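Local coordinates for protein beta-ketoacyl synthase (Burkholderia phymatum, PDB 4EWG) that probably catalyses the condensation of acyl chains with malonyl units on acyl carrier protein, the 3-oxoacyl synthase step of fatty acid synthesis, at residues G75-Y80 / P144-V149; R83-A88 / A239-L244; G110-S115 / G194-S199; S165-S170 / F397-I402; L233-G238 / H339-C344. All coordinates share one frame; numbering follows the deposited sequence.

All five contacts are buried, so they differ in chemistry rather than in depth. Contacts 1 and 2 use the same helix, 76-92: its first turn meets helix 146-154 and its middle lies on strand 238-246, both through small residues. Contact 3 is the most polar, with two glutamates holding loops where neighbouring strands 105-110 and 189-196 leave the sheet. Contact 4 is mainly apolar, and contact 5 combines two backbone hydrogen bonds with a histidine side chain; the two meet where C168 approaches H339. E196 links contact 3 to contact 5, and Y80 links contact 1 to contact 5. Contacts 1, 3 and 4 also reach the second subunit; contacts 2 and 5 do not.

Contact 1 (G75-Y80 / P144-V149)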
# COMPACT_ATOMS: atom_id res chain seq x y z
N GLY A 75 -4.83 1.65 16.83
CA GLY A 75 -5.54 2.90 17.07
C GLY A 75 -6.92 2.73 16.50
O GLY A 75 -7.27 1.62 16.10
N ARG A 76 -7.70 3.81 16.42
CA ARG A 76 -9.11 3.69 16.07
C ARG A 76 -9.33 3.08 14.69
O ARG A 76 -10.18 2.22 14.51
CB ARG A 76 -9.84 5.04 16.12
CG ARG A 76 -10.25 5.47 17.52
CD ARG A 76 -10.96 6.82 17.56
NE ARG A 76 -12.42 6.75 17.25
CZ ARG A 76 -13.38 6.25 18.07
NH1 ARG A 76 -13.06 5.71 19.27
NH2 ARG A 76 -14.66 6.26 17.67
N VAL A 77 -8.57 3.55 13.71
CA VAL A 77 -8.79 3.13 12.32
C VAL A 77 -8.61 1.61 12.19
O VAL A 77 -9.35 0.95 11.47
CB VAL A 77 -7.87 3.90 11.33
CG1 VAL A 77 -6.40 3.57 11.58
CG2 VAL A 77 -8.24 3.59 9.88
N SER A 78 -7.62 1.08 12.88
CA SER A 78 -7.38 -0.35 12.88
C SER A 78 -8.47 -1.06 13.67
O SER A 78 -8.92 -2.11 13.28
CB SER A 78 -5.98 -0.68 13.43
OG SER A 78 -4.99 -0.39 12.45
N MET A 79 -8.95 -0.45 14.76
CA MET A 79 -10.12 -1.00 15.48
C MET A 79 -11.37 -1.05 14.61
O MET A 79 -12.09 -2.06 14.60
CB MET A 79 -10.39 -0.26 16.76
CG MET A 79 -9.32 -0.46 17.80
SD MET A 79 -9.81 0.06 19.44
CE MET A 79 -9.99 1.85 19.24
N TYR A 80 -11.61 0.01 13.84
CA TYR A 80 -12.74 0.00 12.88
C TYR A 80 -12.56 -1.14 11.87
O TYR A 80 -13.48 -1.89 11.60
CB TYR A 80 -12.83 1.29 12.11
CG TYR A 80 -13.05 2.58 12.90
CD1 TYR A 80 -13.37 2.60 14.25
CD2 TYR A 80 -12.95 3.80 12.24
CE1 TYR A 80 -13.59 3.80 14.92
CE2 TYR A 80 -13.16 5.00 12.91
CZ TYR A 80 -13.49 4.99 14.24
OH TYR A 80 -13.69 6.23 14.87
N PRO A 144 1.68 2.86 7.39
CA PRO A 144 0.78 2.86 6.23
C PRO A 144 -0.17 1.67 6.22
O PRO A 144 -1.34 1.79 5.90
CB PRO A 144 1.77 2.77 5.08
CG PRO A 144 2.95 3.55 5.60
CD PRO A 144 3.08 3.07 7.00
N HIS A 145 0.38 0.52 6.57
CA HIS A 145 -0.35 -0.74 6.49
C HIS A 145 -0.88 -1.20 7.83
O HIS A 145 -1.10 -2.38 8.02
CB HIS A 145 0.51 -1.82 5.82
CG HIS A 145 1.88 -2.03 6.45
ND1 HIS A 145 2.65 -1.01 6.86
CD2 HIS A 145 2.59 -3.19 6.70
CE1 HIS A 145 3.83 -1.50 7.35
NE2 HIS A 145 3.79 -2.83 7.27
N THR A 146 -1.16 -0.26 8.75
CA THR A 146 -1.69 -0.58 10.08
C THR A 146 -3.01 -1.35 10.00
O THR A 146 -3.20 -2.35 10.73
CB THR A 146 -1.84 0.67 10.97
OG1 THR A 146 -2.12 0.26 12.32
CG2 THR A 146 -2.91 1.64 10.46
N THR A 147 -3.92 -0.91 9.13
CA THR A 147 -5.18 -1.59 9.02
C THR A 147 -4.94 -3.06 8.55
O THR A 147 -5.41 -3.99 9.18
CB THR A 147 -6.15 -0.86 8.08
OG1 THR A 147 -5.55 -0.69 6.80
CG2 THR A 147 -6.57 0.47 8.65
N ALA A 148 -4.17 -3.24 7.47
CA ALA A 148 -4.01 -4.56 6.84
C ALA A 148 -3.35 -5.55 7.79
O ALA A 148 -3.79 -6.72 7.89
CB ALA A 148 -3.17 -4.47 5.55
N VAL A 149 -2.28 -5.11 8.45
CA VAL A 149 -1.57 -5.94 9.36
C VAL A 149 -2.44 -6.27 10.61
O VAL A 149 -2.49 -7.41 11.03
CB VAL A 149 -0.23 -5.31 9.76
CG1 VAL A 149 0.40 -6.05 10.94
CG2 VAL A 149 0.72 -5.30 8.57
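V77 and S78, on the first turn of helix 76-92, meet T146 and T147, on the first turn of helix 146-154. This is a helix-helix contact in the N-terminal half of the thiolase fold. The backbones come close, with S78 CA and T147 CA 4.6 Å apart, a spacing suited to short side chains such as serine and threonine.

The apolar part is made by methyl groups. V77 CG2 lies 3.7 Å from T147 CG2, the two side chains crossing at about a right angle. In T147, chi1 of 56° puts OG1 between the backbone N and the carbonyl carbon and leaves CG2 anti to the carbonyl carbon, pointing to the valine. V77 CG1 reaches T146 CG2 at the longer distance of 4.1 Å. A195 of strand 189-196 touches both V77 and T147, so beta-branched residues fill the angle between two helices and a strand.

The polar part gathers round S78 OG, which is 2.9 Å from T146 OG1. The threonine hydroxyl, anti to its backbone N (chi1 -169°), has a firm partner in the carbonyl of V140, and S78 OG has a weak hydrogen bond from N150 ND2.

Within helix 76-92, one turn joins R76 to Y80, whose ring leads away from the other helix. The phenol oxygen also bonds to E237, while R76 NE donates to Y80 OH over 2.7 Å from a position where that oxygen is tilted 29° out of the guanidinium plane.

Contact 2 (R83-A88 / A239-L244)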
# COMPACT_ATOMS: atom_id res chain seq x y z
N ARG A 83 -13.15 -4.56 13.42
CA ARG A 83 -14.54 -4.77 13.73
C ARG A 83 -15.35 -5.06 12.46
O ARG A 83 -16.18 -5.95 12.44
CB ARG A 83 -15.10 -3.55 14.47
CG ARG A 83 -16.57 -3.65 14.82
CD ARG A 83 -16.87 -4.92 15.58
NE ARG A 83 -18.25 -4.94 16.02
CZ ARG A 83 -18.91 -6.03 16.39
NH1 ARG A 83 -18.30 -7.21 16.35
NH2 ARG A 83 -20.18 -5.95 16.79
N ALA A 84 -15.08 -4.28 11.40
CA ALA A 84 -15.67 -4.49 10.08
C ALA A 84 -15.45 -5.90 9.61
O ALA A 84 -16.36 -6.57 9.09
CB ALA A 84 -15.09 -3.52 9.07
N SER A 85 -14.21 -6.34 9.77
CA SER A 85 -13.79 -7.59 9.21
C SER A 85 -14.39 -8.73 10.02
O SER A 85 -14.77 -9.75 9.46
CB SER A 85 -12.26 -7.65 9.19
OG SER A 85 -11.72 -6.62 8.41
N GLU A 86 -14.50 -8.53 11.34
CA GLU A 86 -15.18 -9.44 12.25
C GLU A 86 -16.65 -9.64 11.88
O GLU A 86 -17.13 -10.76 11.87
CB GLU A 86 -15.09 -8.92 13.69
CG GLU A 86 -15.68 -9.84 14.76
CD GLU A 86 -15.54 -9.25 16.17
OE1 GLU A 86 -14.98 -9.89 17.07
OE2 GLU A 86 -15.97 -8.09 16.38
N LEU A 87 -17.34 -8.55 11.58
CA LEU A 87 -18.72 -8.64 11.17
C LEU A 87 -18.82 -9.43 9.83
O LEU A 87 -19.67 -10.31 9.68
CB LEU A 87 -19.34 -7.24 11.05
CG LEU A 87 -19.58 -6.57 12.41
CD1 LEU A 87 -19.64 -5.05 12.36
CD2 LEU A 87 -20.83 -7.15 13.12
N ALA A 88 -17.92 -9.13 8.90
CA ALA A 88 -17.96 -9.73 7.56
C ALA A 88 -17.66 -11.21 7.63
O ALA A 88 -18.28 -12.00 6.94
CB ALA A 88 -16.99 -9.05 6.63
N ALA A 239 -15.32 1.98 8.53
CA ALA A 239 -14.67 0.91 7.80
C ALA A 239 -15.69 -0.01 7.21
O ALA A 239 -16.84 -0.08 7.68
CB ALA A 239 -13.74 0.11 8.72
N ALA A 240 -15.25 -0.78 6.23
CA ALA A 240 -16.11 -1.78 5.59
C ALA A 240 -15.19 -2.89 5.04
O ALA A 240 -14.09 -2.61 4.54
CB ALA A 240 -16.97 -1.16 4.47
N THR A 241 -15.63 -4.13 5.20
CA THR A 241 -14.89 -5.26 4.74
C THR A 241 -15.81 -6.17 3.92
O THR A 241 -16.96 -6.46 4.34
CB THR A 241 -14.34 -6.09 5.91
OG1 THR A 241 -13.51 -5.27 6.76
CG2 THR A 241 -13.50 -7.29 5.39
N LEU A 242 -15.30 -6.65 2.80
CA LEU A 242 -15.94 -7.75 2.07
C LEU A 242 -15.09 -9.01 2.17
O LEU A 242 -13.83 -8.96 2.14
CB LEU A 242 -16.16 -7.40 0.62
CG LEU A 242 -16.88 -6.12 0.26
CD1 LEU A 242 -16.83 -5.93 -1.27
CD2 LEU A 242 -18.30 -6.21 0.76
N VAL A 243 -15.76 -10.15 2.32
CA VAL A 243 -15.11 -11.46 2.22
C VAL A 243 -15.25 -11.91 0.74
O VAL A 243 -16.34 -12.14 0.25
CB VAL A 243 -15.73 -12.51 3.15
CG1 VAL A 243 -15.08 -13.85 2.91
CG2 VAL A 243 -15.61 -12.10 4.63
N LEU A 244 -14.14 -11.99 0.05
CA LEU A 244 -14.12 -12.47 -1.32
C LEU A 244 -13.71 -13.91 -1.24
O LEU A 244 -12.89 -14.30 -0.39
CB LEU A 244 -13.10 -11.71 -2.18
CG LEU A 244 -13.45 -10.34 -2.78
CD1 LEU A 244 -13.91 -9.39 -1.69
CD2 LEU A 244 -12.22 -9.77 -3.50
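In both S85 (chi1 -61°) and T241 (chi1 -57°) the hydroxyl oxygen stands anti to the carbonyl carbon, beside the backbone N, and these torsions bring the two groups tip to tip. S85 OG and T241 OG1 are 2.8 Å apart, a probable hydrogen bond; T241 OG1 is also hydrogen-bonded to Y109 OH, and which partner takes its proton is not settled. S85 OG has a further partner in the carbonyl of A81, one turn earlier. T241 OG1 also touches A84 CB at 3.3 Å. Here helix 76-92 packs on a strand of the central sheet, as in the five-layered alpha-beta-alpha-beta-alpha thiolase fold. The helix and strand axes approach to 6.7 Å at an angle of 35°, and alanine suits this because its methyl lets the helix come close. A84 CB rests on A239 CB at 3.9 Å. One turn on, A88 CB lies over the strand, 3.5 Å from T241 O. On the far face of strand 238-246, A240 meets helix 344-358 and L242 meets I175 of helix 170-183, so the strand is covered from both sides. V243, a beta-branched residue well suited to a strand, extends CG2 to 3.5 Å from A88 O.

Contact 3 (G110-S115 / G194-S199); sequences GSSSGS and GAEELS
E196 OE2 is gripped by two groups of S112, and G342 N supplies a third hydrogen bond from another loop. The contact lies where the neighbouring parallel strands 105-110 and 189-196 of the thiolase-fold sheet run out into loops. S112 N reaches the syn lone pair of OE2 at 2.9 Å with an N-H...O angle of 156°. S112 OG comes from above the carboxylate plane, 2.6 Å from the same OE2. A bend at chi2 (79°) turns the E196 carboxylate toward the loop at S112 and S113, so this buried group can accept from their backbone N-H groups. E196 OE1 takes weak bonds from S112 N and S113 N. It also accepts from a water 2.8 Å away, which donates to S113 O as well and accepts from E197 N.

E197 serves the other end of the loop. S115 OG meets its OE1 on the syn side at 2.7 Å, somewhat out of the carboxylate plane; V77 N is a second donor to OE1, while OE2 takes V116 N at the start of helix 116-128. One glutamate thereby links the beginnings of two helices, and the short serine side chain places its hydroxyl directly at the carboxylate. S112 O turns to Y139 OH of the second subunit. Back on the strands, A195 N donates to G110 O over 3.2 Å, approaching nearly along the C=O axis.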
# COMPACT_ATOMS: atom_id res chain seq x y z
N GLY A 110 -6.40 -0.81 3.34
CA GLY A 110 -5.64 0.40 3.54
C GLY A 110 -6.44 1.56 4.09
O GLY A 110 -7.64 1.45 4.34
N SER A 111 -5.73 2.67 4.29
CA SER A 111 -6.32 3.89 4.82
C SER A 111 -5.48 5.06 4.36
O SER A 111 -4.36 4.87 3.90
CB SER A 111 -6.37 3.84 6.36
OG SER A 111 -5.09 3.66 6.91
N SER A 112 -6.02 6.26 4.46
CA SER A 112 -5.30 7.48 4.05
C SER A 112 -4.16 7.76 5.02
O SER A 112 -3.16 8.40 4.66
CB SER A 112 -6.22 8.72 4.01
OG SER A 112 -7.41 8.46 3.29
N SER A 113 -4.33 7.29 6.25
CA SER A 113 -3.44 7.63 7.32
C SER A 113 -3.51 6.60 8.46
O SER A 113 -4.49 5.86 8.60
CB SER A 113 -3.86 9.03 7.82
OG SER A 113 -3.25 9.35 9.02
N GLY A 114 -2.46 6.58 9.29
CA GLY A 114 -2.44 5.85 10.51
C GLY A 114 -3.20 6.58 11.60
O GLY A 114 -4.06 7.43 11.31
N SER A 115 -2.91 6.27 12.85
CA SER A 115 -3.71 6.79 13.97
C SER A 115 -3.13 8.07 14.57
O SER A 115 -1.95 8.31 14.49
CB SER A 115 -3.88 5.71 15.05
OG SER A 115 -4.77 4.69 14.58
N GLY A 194 -11.42 -1.11 3.49
CA GLY A 194 -10.77 0.16 3.75
C GLY A 194 -11.34 0.76 5.00
O GLY A 194 -12.45 0.42 5.41
N ALA A 195 -10.59 1.70 5.58
CA ALA A 195 -10.96 2.30 6.86
C ALA A 195 -10.37 3.69 7.02
O ALA A 195 -9.40 4.04 6.34
CB ALA A 195 -10.50 1.40 7.99
N GLU A 196 -10.97 4.50 7.89
CA GLU A 196 -10.41 5.78 8.26
C GLU A 196 -10.96 6.23 9.62
O GLU A 196 -12.14 5.97 9.95
CB GLU A 196 -10.75 6.85 7.23
CG GLU A 196 -9.68 7.94 7.18
CD GLU A 196 -8.46 7.49 6.38
OE1 GLU A 196 -7.34 7.39 6.96
OE2 GLU A 196 -8.64 7.23 5.17
N GLU A 197 -10.11 6.91 10.40
CA GLU A 197 -10.55 7.53 11.63
C GLU A 197 -10.63 9.03 11.42
O GLU A 197 -9.83 9.58 10.72
CB GLU A 197 -9.64 7.15 12.80
CG GLU A 197 -8.30 7.86 12.89
CD GLU A 197 -7.36 7.21 13.93
OE1 GLU A 197 -7.05 6.00 13.83
OE2 GLU A 197 -6.90 7.91 14.83
N LEU A 198 -11.65 9.66 11.96
CA LEU A 198 -11.85 11.09 11.78
C LEU A 198 -10.82 11.81 12.63
O LEU A 198 -10.63 11.49 13.80
CB LEU A 198 -13.27 11.51 12.22
CG LEU A 198 -13.66 13.00 12.06
CD1 LEU A 198 -13.64 13.44 10.56
CD2 LEU A 198 -15.02 13.31 12.73
N SER A 199 -10.16 12.79 12.03
CA SER A 199 -9.28 13.67 12.79
C SER A 199 -9.19 15.04 12.12
O SER A 199 -9.54 15.20 10.95
CB SER A 199 -7.88 13.09 12.90
OG SER A 199 -7.23 13.16 11.64
O HOH W 1 -7.17 6.91 9.72

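Contact 4 (S165-S170 / F397-I402)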
# COMPACT_ATOMS: atom_id res chain seq x y z
N SER A 165 -3.08 1.12 0.73
CA SER A 165 -3.27 2.45 1.34
C SER A 165 -3.04 3.53 0.29
O SER A 165 -1.89 3.92 0.01
CB SER A 165 -2.39 2.64 2.56
OG SER A 165 -2.91 1.93 3.66
N SER A 166 -4.15 3.98 -0.32
CA SER A 166 -4.10 4.94 -1.45
C SER A 166 -5.16 6.00 -1.26
O SER A 166 -5.93 6.33 -2.18
CB SER A 166 -4.30 4.19 -2.77
OG SER A 166 -5.41 3.30 -2.72
N ALA A 167 -5.20 6.55 -0.07
CA ALA A 167 -6.19 7.54 0.31
C ALA A 167 -7.59 7.04 -0.03
O ALA A 167 -7.98 5.92 0.38
CB ALA A 167 -5.88 8.86 -0.37
N CYS A 168 -8.33 7.83 -0.81
CA CYS A 168 -9.69 7.54 -1.19
C CYS A 168 -9.90 6.24 -1.97
O CYS A 168 -11.00 5.72 -2.01
CB CYS A 168 -10.22 8.67 -2.13
SG CYS A 168 -9.56 10.32 -1.92
N ALA A 169 -8.86 5.77 -2.64
CA ALA A 169 -8.94 4.56 -3.47
C ALA A 169 -8.62 3.28 -2.67
O ALA A 169 -8.52 2.21 -3.24
CB ALA A 169 -8.00 4.68 -4.66
N SER A 170 -8.48 3.40 -1.35
CA SER A 170 -7.90 2.30 -0.53
C SER A 170 -8.81 1.07 -0.57
O SER A 170 -8.37 -0.10 -0.79
CB SER A 170 -7.73 2.78 0.92
OG SER A 170 -6.66 3.69 1.07
N PHE A 397 -12.50 7.81 -7.30
CA PHE A 397 -11.44 8.59 -7.93
C PHE A 397 -10.74 9.31 -6.84
O PHE A 397 -11.39 10.00 -6.09
CB PHE A 397 -12.03 9.59 -8.94
CG PHE A 397 -12.94 8.96 -9.93
CD1 PHE A 397 -12.42 8.21 -10.98
CD2 PHE A 397 -14.29 9.07 -9.81
CE1 PHE A 397 -13.25 7.60 -11.90
CE2 PHE A 397 -15.13 8.46 -10.74
CZ PHE A 397 -14.61 7.73 -11.77
N ALA A 398 -9.42 9.23 -6.81
CA ALA A 398 -8.67 9.57 -5.64
C ALA A 398 -7.51 10.55 -5.91
O ALA A 398 -7.16 10.85 -7.05
CB ALA A 398 -8.14 8.29 -5.03
N PHE A 399 -6.94 11.03 -4.83
CA PHE A 399 -5.66 11.73 -4.84
C PHE A 399 -4.66 11.11 -5.78
O PHE A 399 -4.58 9.88 -5.89
CB PHE A 399 -5.04 11.64 -3.45
CG PHE A 399 -5.12 12.89 -2.68
CD1 PHE A 399 -4.21 13.89 -2.87
CD2 PHE A 399 -6.11 13.05 -1.74
CE1 PHE A 399 -4.30 15.06 -2.15
CE2 PHE A 399 -6.22 14.21 -1.01
CZ PHE A 399 -5.32 15.22 -1.22
N GLY A 400 -3.90 11.97 -6.45
CA GLY A 400 -2.95 11.51 -7.44
C GLY A 400 -3.59 11.04 -8.75
O GLY A 400 -2.92 10.47 -9.60
N GLY A 401 -4.89 11.27 -8.91
CA GLY A 401 -5.56 10.85 -10.12
C GLY A 401 -5.75 9.34 -10.23
O GLY A 401 -5.91 8.84 -11.35
N ILE A 402 -5.73 8.63 -9.10
CA ILE A 402 -5.93 7.17 -9.07
C ILE A 402 -7.41 6.87 -9.25
O ILE A 402 -8.24 7.30 -8.43
CB ILE A 402 -5.46 6.54 -7.75
CG1 ILE A 402 -3.93 6.63 -7.64
CG2 ILE A 402 -5.91 5.09 -7.63
CD1 ILE A 402 -3.39 6.37 -6.23
O HOH W 2 -4.91 8.51 -3.72
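A398 presses its methyl into the turn at C168 and A169, with A398 CB 3.6 Å from C168 CB and equally far from A169 CB. Alanine suits both sides, since the small methyls of A398 and A169 let the strand end approach the turn closely. A169 CB also touches I402 CG2 at 3.7 Å. A398 and I402 face the turn together because they close the tight connection between antiparallel strands 391-398 and 402-409: A398 N donates to I402 O over 2.8 Å, and G400 and G401 take the positive phi that glycine favours. F399 projects from this connection. A167 CB meets F399 CB, and C168 SG, roughly anti to its carbonyl carbon, beside the backbone N, lies at the edge of the phenyl ring, 4.4 Å from CD2. A water bridges the two backbones, donating to S166 O at 2.9 Å and to F399 O. S170 OG steadies the turn by accepting from S166 N and donating to A167 O. Y139 of the second subunit packs against A167 and meets the F399 ring edge-to-face. C168 lies just before helix 170-183, after A167 with its positive phi, consistent with the nucleophile elbow that carries the active-site cysteine in beta-ketoacyl synthases.

Contact 5 (L233-G238 / H339-C344); sequences LVVGEG and HTLGAC
H339 lies against L233 and V234, and its CB begins the contact 3.6 Å from V234 O. CG stands anti to the backbone N (chi1 -172°), which carries the imidazole away from the 233-238 backbone toward C168, in the centre of the thiolase fold. At the ring edge, CD2 meets L233 CD2 at 4.0 Å, near the plane. ND1 accepts from L341 N over 3.1 Å, the donor tilted 32° out of the plane, and L341 CD2 covers one face, 3.6 Å above the ring centre; together they help set the ring's rotation. NE2, at the tip, comes within 3.8 Å of C168 SG, and H305 packs on the ring edge-to-face. This grouping is consistent with the Cys-His-His centre of the KAS I/II family.

A single bridge joins the backbones of the two loops. H339 N donates to V234 O over 2.7 Å, almost straight at 172°, and G236 N returns a bond of 2.8 Å to H339 O, reaching it from above the carbonyl plane. Beside the bridge, V235 CG1 packs on L341 CD1. At G236 a CB would come close to T340 CG2, so glycine suits the place, and at G238's backbone angles one would strike the preceding carbonyl oxygen. Between them, E237 turns away to Y80 and L57. The methyl of A343 meets the start of strand 238-246, A343 CB 3.5 Å from G238 O.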
# COMPACT_ATOMS: atom_id res chain seq x y z
N LEU A 233 -16.97 19.06 -0.03
CA LEU A 233 -17.23 17.77 0.60
C LEU A 233 -17.34 17.89 2.10
O LEU A 233 -17.05 18.94 2.67
CB LEU A 233 -16.12 16.77 0.26
CG LEU A 233 -14.66 17.02 0.67
CD1 LEU A 233 -14.38 16.70 2.15
CD2 LEU A 233 -13.73 16.23 -0.24
N VAL A 234 -17.78 16.82 2.73
CA VAL A 234 -17.70 16.68 4.17
C VAL A 234 -17.03 15.35 4.47
O VAL A 234 -17.41 14.31 3.94
CB VAL A 234 -19.11 16.76 4.82
CG1 VAL A 234 -19.04 16.48 6.32
CG2 VAL A 234 -19.77 18.11 4.50
N VAL A 235 -16.03 15.41 5.32
CA VAL A 235 -15.24 14.25 5.72
C VAL A 235 -15.96 13.39 6.75
O VAL A 235 -16.50 13.90 7.73
CB VAL A 235 -13.90 14.73 6.28
CG1 VAL A 235 -13.17 13.62 6.98
CG2 VAL A 235 -13.08 15.29 5.11
N GLY A 236 -15.97 12.09 6.50
CA GLY A 236 -16.53 11.11 7.41
C GLY A 236 -15.49 10.08 7.84
O GLY A 236 -14.27 10.33 7.74
N GLU A 237 -15.97 8.95 8.35
CA GLU A 237 -15.09 7.91 8.87
C GLU A 237 -15.77 6.55 8.92
O GLU A 237 -16.98 6.43 8.65
CB GLU A 237 -14.58 8.30 10.26
CG GLU A 237 -15.65 8.40 11.34
CD GLU A 237 -15.09 8.60 12.73
OE1 GLU A 237 -13.99 8.17 12.97
OE2 GLU A 237 -15.74 9.19 13.62
N GLY A 238 -15.00 5.54 9.33
CA GLY A 238 -15.53 4.17 9.53
C GLY A 238 -14.68 3.11 8.84
O GLY A 238 -13.49 3.32 8.57
N HIS A 339 -17.72 11.92 2.78
CA HIS A 339 -16.61 11.26 2.13
C HIS A 339 -15.84 10.54 3.20
O HIS A 339 -15.11 11.16 3.98
CB HIS A 339 -15.73 12.28 1.44
CG HIS A 339 -14.66 11.69 0.60
ND1 HIS A 339 -14.27 10.42 0.74
CD2 HIS A 339 -13.88 12.23 -0.42
CE1 HIS A 339 -13.28 10.17 -0.13
NE2 HIS A 339 -13.05 11.27 -0.84
N THR A 340 -16.00 9.21 3.26
CA THR A 340 -15.45 8.41 4.34
C THR A 340 -13.99 7.98 4.05
O THR A 340 -13.45 7.10 4.71
CB THR A 340 -16.34 7.17 4.61
OG1 THR A 340 -16.46 6.41 3.40
CG2 THR A 340 -17.74 7.58 5.13
N LEU A 341 -13.39 8.62 3.04
CA LEU A 341 -11.96 8.53 2.73
C LEU A 341 -11.49 7.09 2.49
O LEU A 341 -11.97 6.43 1.56
CB LEU A 341 -11.16 9.24 3.83
CG LEU A 341 -11.50 10.73 3.99
CD1 LEU A 341 -10.59 11.32 5.06
CD2 LEU A 341 -11.44 11.54 2.73
N GLY A 342 -10.56 6.60 3.32
CA GLY A 342 -10.07 5.22 3.21
C GLY A 342 -11.17 4.17 3.10
O GLY A 342 -11.06 3.26 2.34
N ALA A 343 -12.26 4.36 3.87
CA ALA A 343 -13.38 3.43 3.87
C ALA A 343 -14.26 3.49 2.62
O ALA A 343 -14.99 2.54 2.36
CB ALA A 343 -14.24 3.65 5.12
N CYS A 344 -14.21 4.59 1.86
CA CYS A 344 -15.30 4.89 0.90
C CYS A 344 -15.53 3.84 -0.18
O CYS A 344 -16.68 3.48 -0.44
CB CYS A 344 -15.17 6.30 0.27
SG CYS A 344 -13.93 6.47 -0.99